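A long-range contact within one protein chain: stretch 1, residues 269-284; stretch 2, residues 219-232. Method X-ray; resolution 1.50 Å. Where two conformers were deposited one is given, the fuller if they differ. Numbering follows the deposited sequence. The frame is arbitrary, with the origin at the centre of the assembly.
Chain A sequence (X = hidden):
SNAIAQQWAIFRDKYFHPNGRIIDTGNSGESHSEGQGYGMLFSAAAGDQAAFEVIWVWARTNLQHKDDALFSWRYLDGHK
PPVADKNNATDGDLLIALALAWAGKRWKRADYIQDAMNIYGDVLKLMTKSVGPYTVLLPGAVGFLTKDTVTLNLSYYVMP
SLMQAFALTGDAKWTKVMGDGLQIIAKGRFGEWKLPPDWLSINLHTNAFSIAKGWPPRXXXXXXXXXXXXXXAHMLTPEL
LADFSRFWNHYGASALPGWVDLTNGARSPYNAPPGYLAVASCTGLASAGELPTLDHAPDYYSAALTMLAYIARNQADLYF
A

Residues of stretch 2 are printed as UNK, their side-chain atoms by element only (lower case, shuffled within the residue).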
# COMPACT_ATOMS: atom_id res chain seq x y z
N PRO A 269 -17.51 11.03 -12.99
CA PRO A 269 -18.23 12.31 -12.88
C PRO A 269 -17.97 13.00 -11.56
O PRO A 269 -17.92 14.24 -11.52
CB PRO A 269 -19.71 11.91 -13.03
CG PRO A 269 -19.76 10.44 -12.74
CD PRO A 269 -18.42 9.87 -13.12
N TYR A 270 -17.76 12.24 -10.50
CA TYR A 270 -17.47 12.79 -9.19
C TYR A 270 -15.98 13.02 -9.05
O TYR A 270 -15.16 12.50 -9.81
CB TYR A 270 -17.92 11.82 -8.11
CG TYR A 270 -17.52 10.37 -8.31
CD1 TYR A 270 -16.30 9.89 -7.85
CD2 TYR A 270 -18.39 9.48 -8.94
CE1 TYR A 270 -15.96 8.55 -8.02
CE2 TYR A 270 -18.05 8.15 -9.13
CZ TYR A 270 -16.84 7.69 -8.66
OH TYR A 270 -16.53 6.36 -8.85
N ASN A 271 -15.62 13.79 -8.02
CA ASN A 271 -14.23 14.08 -7.72
C ASN A 271 -13.71 13.12 -6.65
O ASN A 271 -14.47 12.47 -5.92
CB ASN A 271 -14.07 15.53 -7.23
CG ASN A 271 -14.57 16.56 -8.22
OD1 ASN A 271 -14.25 16.52 -9.42
ND2 ASN A 271 -15.35 17.51 -7.73
N ALA A 272 -12.39 13.05 -6.58
CA ALA A 272 -11.70 12.19 -5.65
C ALA A 272 -11.86 12.69 -4.22
O ALA A 272 -12.16 13.86 -3.99
CB ALA A 272 -10.22 12.21 -5.99
N PRO A 273 -11.65 11.81 -3.24
CA PRO A 273 -11.62 12.26 -1.84
C PRO A 273 -10.35 13.03 -1.54
O PRO A 273 -9.40 13.03 -2.33
CB PRO A 273 -11.65 10.93 -1.07
CG PRO A 273 -10.91 9.99 -1.98
CD PRO A 273 -11.35 10.37 -3.37
N PRO A 274 -10.29 13.68 -0.37
CA PRO A 274 -9.10 14.48 -0.02
C PRO A 274 -7.81 13.70 0.03
O PRO A 274 -6.74 14.31 -0.14
CB PRO A 274 -9.45 15.04 1.37
CG PRO A 274 -10.93 15.04 1.42
CD PRO A 274 -11.41 13.90 0.57
N GLY A 275 -7.84 12.39 0.27
CA GLY A 275 -6.60 11.63 0.24
C GLY A 275 -5.87 11.73 -1.09
O GLY A 275 -4.63 11.68 -1.13
N TYR A 276 -6.60 11.83 -2.21
CA TYR A 276 -5.89 12.00 -3.47
C TYR A 276 -5.18 13.35 -3.52
O TYR A 276 -4.11 13.47 -4.11
CB TYR A 276 -6.85 11.98 -4.66
CG TYR A 276 -7.32 10.65 -5.16
CD1 TYR A 276 -7.66 9.62 -4.29
CD2 TYR A 276 -7.50 10.45 -6.52
CE1 TYR A 276 -8.14 8.40 -4.78
CE2 TYR A 276 -7.99 9.24 -7.02
CZ TYR A 276 -8.32 8.22 -6.15
OH TYR A 276 -8.81 7.03 -6.63
N LEU A 277 -5.82 14.38 -2.98
CA LEU A 277 -5.18 15.69 -2.93
C LEU A 277 -3.91 15.63 -2.09
O LEU A 277 -2.92 16.28 -2.42
CB LEU A 277 -6.16 16.72 -2.38
CG LEU A 277 -5.68 18.15 -2.17
CD1 LEU A 277 -5.27 18.76 -3.48
CD2 LEU A 277 -6.79 18.96 -1.53
N ALA A 278 -3.94 14.85 -1.01
CA ALA A 278 -2.72 14.66 -0.21
C ALA A 278 -1.60 14.06 -1.06
O ALA A 278 -0.47 14.54 -1.03
CB ALA A 278 -3.03 13.77 0.99
N VAL A 279 -1.91 13.01 -1.84
CA VAL A 279 -0.90 12.41 -2.72
C VAL A 279 -0.42 13.42 -3.77
O VAL A 279 0.79 13.54 -4.01
CB VAL A 279 -1.48 11.15 -3.38
CG1 VAL A 279 -0.48 10.60 -4.40
CG2 VAL A 279 -1.78 10.08 -2.32
N ALA A 280 -1.34 14.12 -4.42
CA ALA A 280 -0.97 15.08 -5.47
C ALA A 280 -0.09 16.19 -4.93
O ALA A 280 0.86 16.61 -5.59
CB ALA A 280 -2.23 15.69 -6.09
N SER A 281 -0.36 16.64 -3.70
CA SER A 281 0.45 17.69 -3.10
C SER A 281 1.88 17.23 -2.87
O SER A 281 2.79 18.06 -2.81
CB SER A 281 -0.22 18.12 -1.78
OG SER A 281 -1.54 18.62 -2.03
N CYS A 282 2.12 15.91 -2.74
CA CYS A 282 3.46 15.41 -2.53
C CYS A 282 4.18 15.14 -3.85
O CYS A 282 5.39 14.86 -3.86
CB CYS A 282 3.38 14.13 -1.73
SG CYS A 282 2.80 14.31 -0.00
N THR A 283 3.46 15.19 -4.99
CA THR A 283 3.98 14.73 -6.27
C THR A 283 3.64 15.69 -7.41
O THR A 283 3.29 15.27 -8.51
CB THR A 283 3.49 13.31 -6.59
OG1 THR A 283 2.06 13.28 -6.58
CG2 THR A 283 4.03 12.30 -5.58
N GLY A 284 3.75 16.99 -7.16
CA GLY A 284 3.77 17.97 -8.24
C GLY A 284 2.56 18.88 -8.37
O GLY A 284 2.57 19.74 -9.26
N UNK A 219 -6.89 4.05 -13.74
CA UNK A 219 -6.06 4.57 -12.66
C UNK A 219 -7.03 5.09 -11.61
O UNK A 219 -7.71 6.00 -11.88
c UNK A 219 -4.97 7.62 -11.53
c UNK A 219 -3.05 7.93 -10.18
c UNK A 219 -2.50 6.84 -10.77
c UNK A 219 -4.44 6.50 -12.09
c UNK A 219 -5.20 5.74 -13.17
c UNK A 219 -4.29 8.34 -10.58
c UNK A 219 -3.19 6.12 -11.71
N UNK A 220 -7.05 4.48 -10.43
CA UNK A 220 -8.00 4.85 -9.41
C UNK A 220 -7.51 4.54 -7.99
O UNK A 220 -6.44 4.91 -7.65
o UNK A 220 -9.57 2.94 -9.39
c UNK A 220 -9.41 4.28 -9.69
N UNK A 221 -8.33 3.86 -7.22
CA UNK A 221 -8.13 3.79 -5.80
C UNK A 221 -6.94 2.96 -5.34
O UNK A 221 -6.49 3.12 -4.26
c UNK A 221 -12.56 6.09 -5.90
c UNK A 221 -11.72 6.26 -4.85
o UNK A 221 -13.53 7.04 -6.05
c UNK A 221 -10.55 4.29 -5.41
c UNK A 221 -12.40 5.04 -6.73
c UNK A 221 -11.39 4.13 -6.48
c UNK A 221 -10.72 5.37 -4.61
c UNK A 221 -9.43 3.33 -5.15
N UNK A 222 -6.45 2.08 -6.21
CA UNK A 222 -5.20 1.38 -5.96
C UNK A 222 -3.99 2.16 -6.46
O UNK A 222 -3.06 2.45 -5.73
c UNK A 222 -5.19 0.02 -6.68
o UNK A 222 -7.38 -0.91 -6.46
o UNK A 222 -5.78 -1.93 -5.42
c UNK A 222 -6.19 -1.00 -6.13
N UNK A 223 -4.05 2.55 -7.73
CA UNK A 223 -2.91 3.13 -8.41
C UNK A 223 -2.46 4.46 -7.84
O UNK A 223 -1.34 4.84 -8.00
c UNK A 223 -3.15 3.23 -9.91
N UNK A 224 -3.33 5.12 -7.10
CA UNK A 224 -3.01 6.43 -6.60
C UNK A 224 -1.99 6.26 -5.50
O UNK A 224 -1.19 7.15 -5.32
c UNK A 224 -4.75 6.25 -4.78
c UNK A 224 -3.70 9.47 -6.56
c UNK A 224 -4.27 7.09 -5.95
c UNK A 224 -4.00 8.50 -5.45
N UNK A 225 -1.74 5.10 -4.94
CA UNK A 225 -0.60 4.93 -4.07
C UNK A 225 0.77 4.95 -4.75
O UNK A 225 1.76 5.08 -4.10
c UNK A 225 -0.79 3.74 -3.14
n UNK A 225 -3.35 2.84 -0.54
c UNK A 225 -3.89 3.38 0.55
n UNK A 225 -3.18 4.10 1.40
c UNK A 225 -1.90 4.00 -2.12
n UNK A 225 -5.14 3.19 0.81
c UNK A 225 -1.96 2.99 -0.99
N UNK A 226 0.79 4.62 -6.03
CA UNK A 226 2.07 4.48 -6.71
C UNK A 226 2.95 5.73 -6.65
O UNK A 226 4.07 5.65 -6.20
c UNK A 226 1.90 3.97 -8.17
c UNK A 226 1.36 2.55 -8.15
c UNK A 226 3.23 4.02 -8.92
N UNK A 227 2.45 6.86 -7.11
CA UNK A 227 3.29 8.06 -6.99
C UNK A 227 3.69 8.37 -5.55
O UNK A 227 4.81 8.84 -5.31
c UNK A 227 1.17 7.15 -7.77
c UNK A 227 1.01 8.63 -7.57
c UNK A 227 2.43 9.17 -7.62
N UNK A 228 2.83 8.06 -4.58
CA UNK A 228 3.18 8.29 -3.18
C UNK A 228 4.34 7.41 -2.73
O UNK A 228 5.31 7.91 -2.14
c UNK A 228 2.54 9.96 -0.72
c UNK A 228 1.14 8.04 0.07
c UNK A 228 1.97 8.08 -2.28
c UNK A 228 2.27 8.47 -0.83
N UNK A 229 4.27 6.10 -3.00
CA UNK A 229 5.35 5.21 -2.56
C UNK A 229 6.66 5.53 -3.26
O UNK A 229 7.73 5.46 -2.64
c UNK A 229 4.96 3.74 -2.74
c UNK A 229 3.16 3.01 0.53
c UNK A 229 3.94 3.22 -1.74
c UNK A 229 1.95 1.95 -1.24
c UNK A 229 2.87 2.43 -2.16
c UNK A 229 2.10 2.25 0.10
c UNK A 229 4.08 3.49 -0.38
o UNK A 229 1.19 1.78 1.02
N UNK A 230 6.61 5.86 -4.56
CA UNK A 230 7.83 6.22 -5.29
C UNK A 230 8.45 7.49 -4.74
O UNK A 230 9.67 7.57 -4.56
c UNK A 230 7.16 5.13 -7.55
c UNK A 230 7.51 6.39 -6.78
c UNK A 230 6.81 5.49 -8.99
c UNK A 230 8.29 4.13 -7.49
N UNK A 231 7.62 8.50 -4.46
CA UNK A 231 8.15 9.73 -3.87
C UNK A 231 8.75 9.47 -2.49
O UNK A 231 9.87 9.91 -2.19
o UNK A 231 7.57 12.00 -3.29
c UNK A 231 7.04 10.78 -3.78
N UNK A 232 8.02 8.74 -1.65
CA UNK A 232 8.45 8.46 -0.29
C UNK A 232 9.80 7.75 -0.27
O UNK A 232 10.68 8.07 0.53
c UNK A 232 7.35 7.59 0.33
c UNK A 232 4.85 5.24 4.40
c UNK A 232 7.44 7.18 1.77
c UNK A 232 6.88 6.29 3.79
c UNK A 232 4.35 5.45 3.10
c UNK A 232 6.10 5.65 4.76
c UNK A 232 8.48 7.34 2.64
c UNK A 232 6.41 6.51 2.49
n UNK A 232 8.15 6.80 3.87
c UNK A 232 5.12 6.09 2.15
O HOH W 1 -15.79 4.85 -6.93

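Position 219 carries one carbon leading to a six-carbon ring with no heteroatom, its nearest ring carbon 5.2 Å from Tyr276 CE2, beyond contact: Phe219. Position 220 has one carbon and one oxygen, a hydroxymethyl group; its CB lies 4.2 Å from Tyr276 OH. This is Ser220.

At position 221 a carbon leads to a six-carbon ring bearing one oxygen, which defines Tyr221. Its OH sits at the ring edge of Tyr270, 3.5 Å from Tyr270 CE1, while Tyr276 OH lies over its ring face, 3.2 Å from Tyr221 CD1. The rings of Tyr221 and Tyr276 form an offset edge-to-face pair, with centroids 5.6 Å apart and planes at 64°, the edge belonging to Tyr276.

Position 222 ends in a carbon with two oxygens, two carbons in all, and its CA-to-CB bond points away from stretch 1: Asp222. Position 223 has a single carbon and makes no contact: Ala223.

Position 224 holds four carbons forked at the first, one arm two carbons long, hence Ile224. The long arm covers one face of the Tyr276 ring: CG1 is 3.9 Å from the Tyr276 ring centroid and only 10° off its normal, and CD1 is 4.0 Å from Val279 CG1.

Position 225 shows three carbons, a nitrogen, then a carbon with two more nitrogens, and points away: Arg225. Position 226, one carbon carrying two, also points away: Val226. At position 227 three carbons close onto the backbone N, giving Pro227, whose CG is 4.0 Å from Val279 CG1.

Position 228 has four carbons forked at the second: Leu228. Its CB lies 4.1 Å from Val279 CG1 and its CD1 4.4 Å from Cys282 CB. Position 229, a six-carbon ring bearing oxygen on one carbon, is out of reach: Tyr229. Position 230, again four carbons forked at the second, makes no contact: Leu230. Position 231 is one carbon and one oxygen, Ser231, its CB 3.8 Å from Thr283 CG2. Position 232 has fused five- and six-membered rings containing one nitrogen, out of reach: Trp232.

The contact works by packing, since no direct hydrogen bond crosses it. The helix axes approach to 9.2 Å at 39°, and Val279 points toward stretch 2, placing CG1 among Ile224, Pro227 and Leu228. Thr283 OG1 donates to Val279 O at 2.9 Å within its own stretch, while CG2 reaches Pro227 O at 3.6 Å. At the other end, one water bridges Tyr270 OH (2.6 Å from its O) and, weakly, Tyr221 OH (3.3 Å from its O).

Stretch 2, residues 219-232: FSYDAIRVPLYLSW
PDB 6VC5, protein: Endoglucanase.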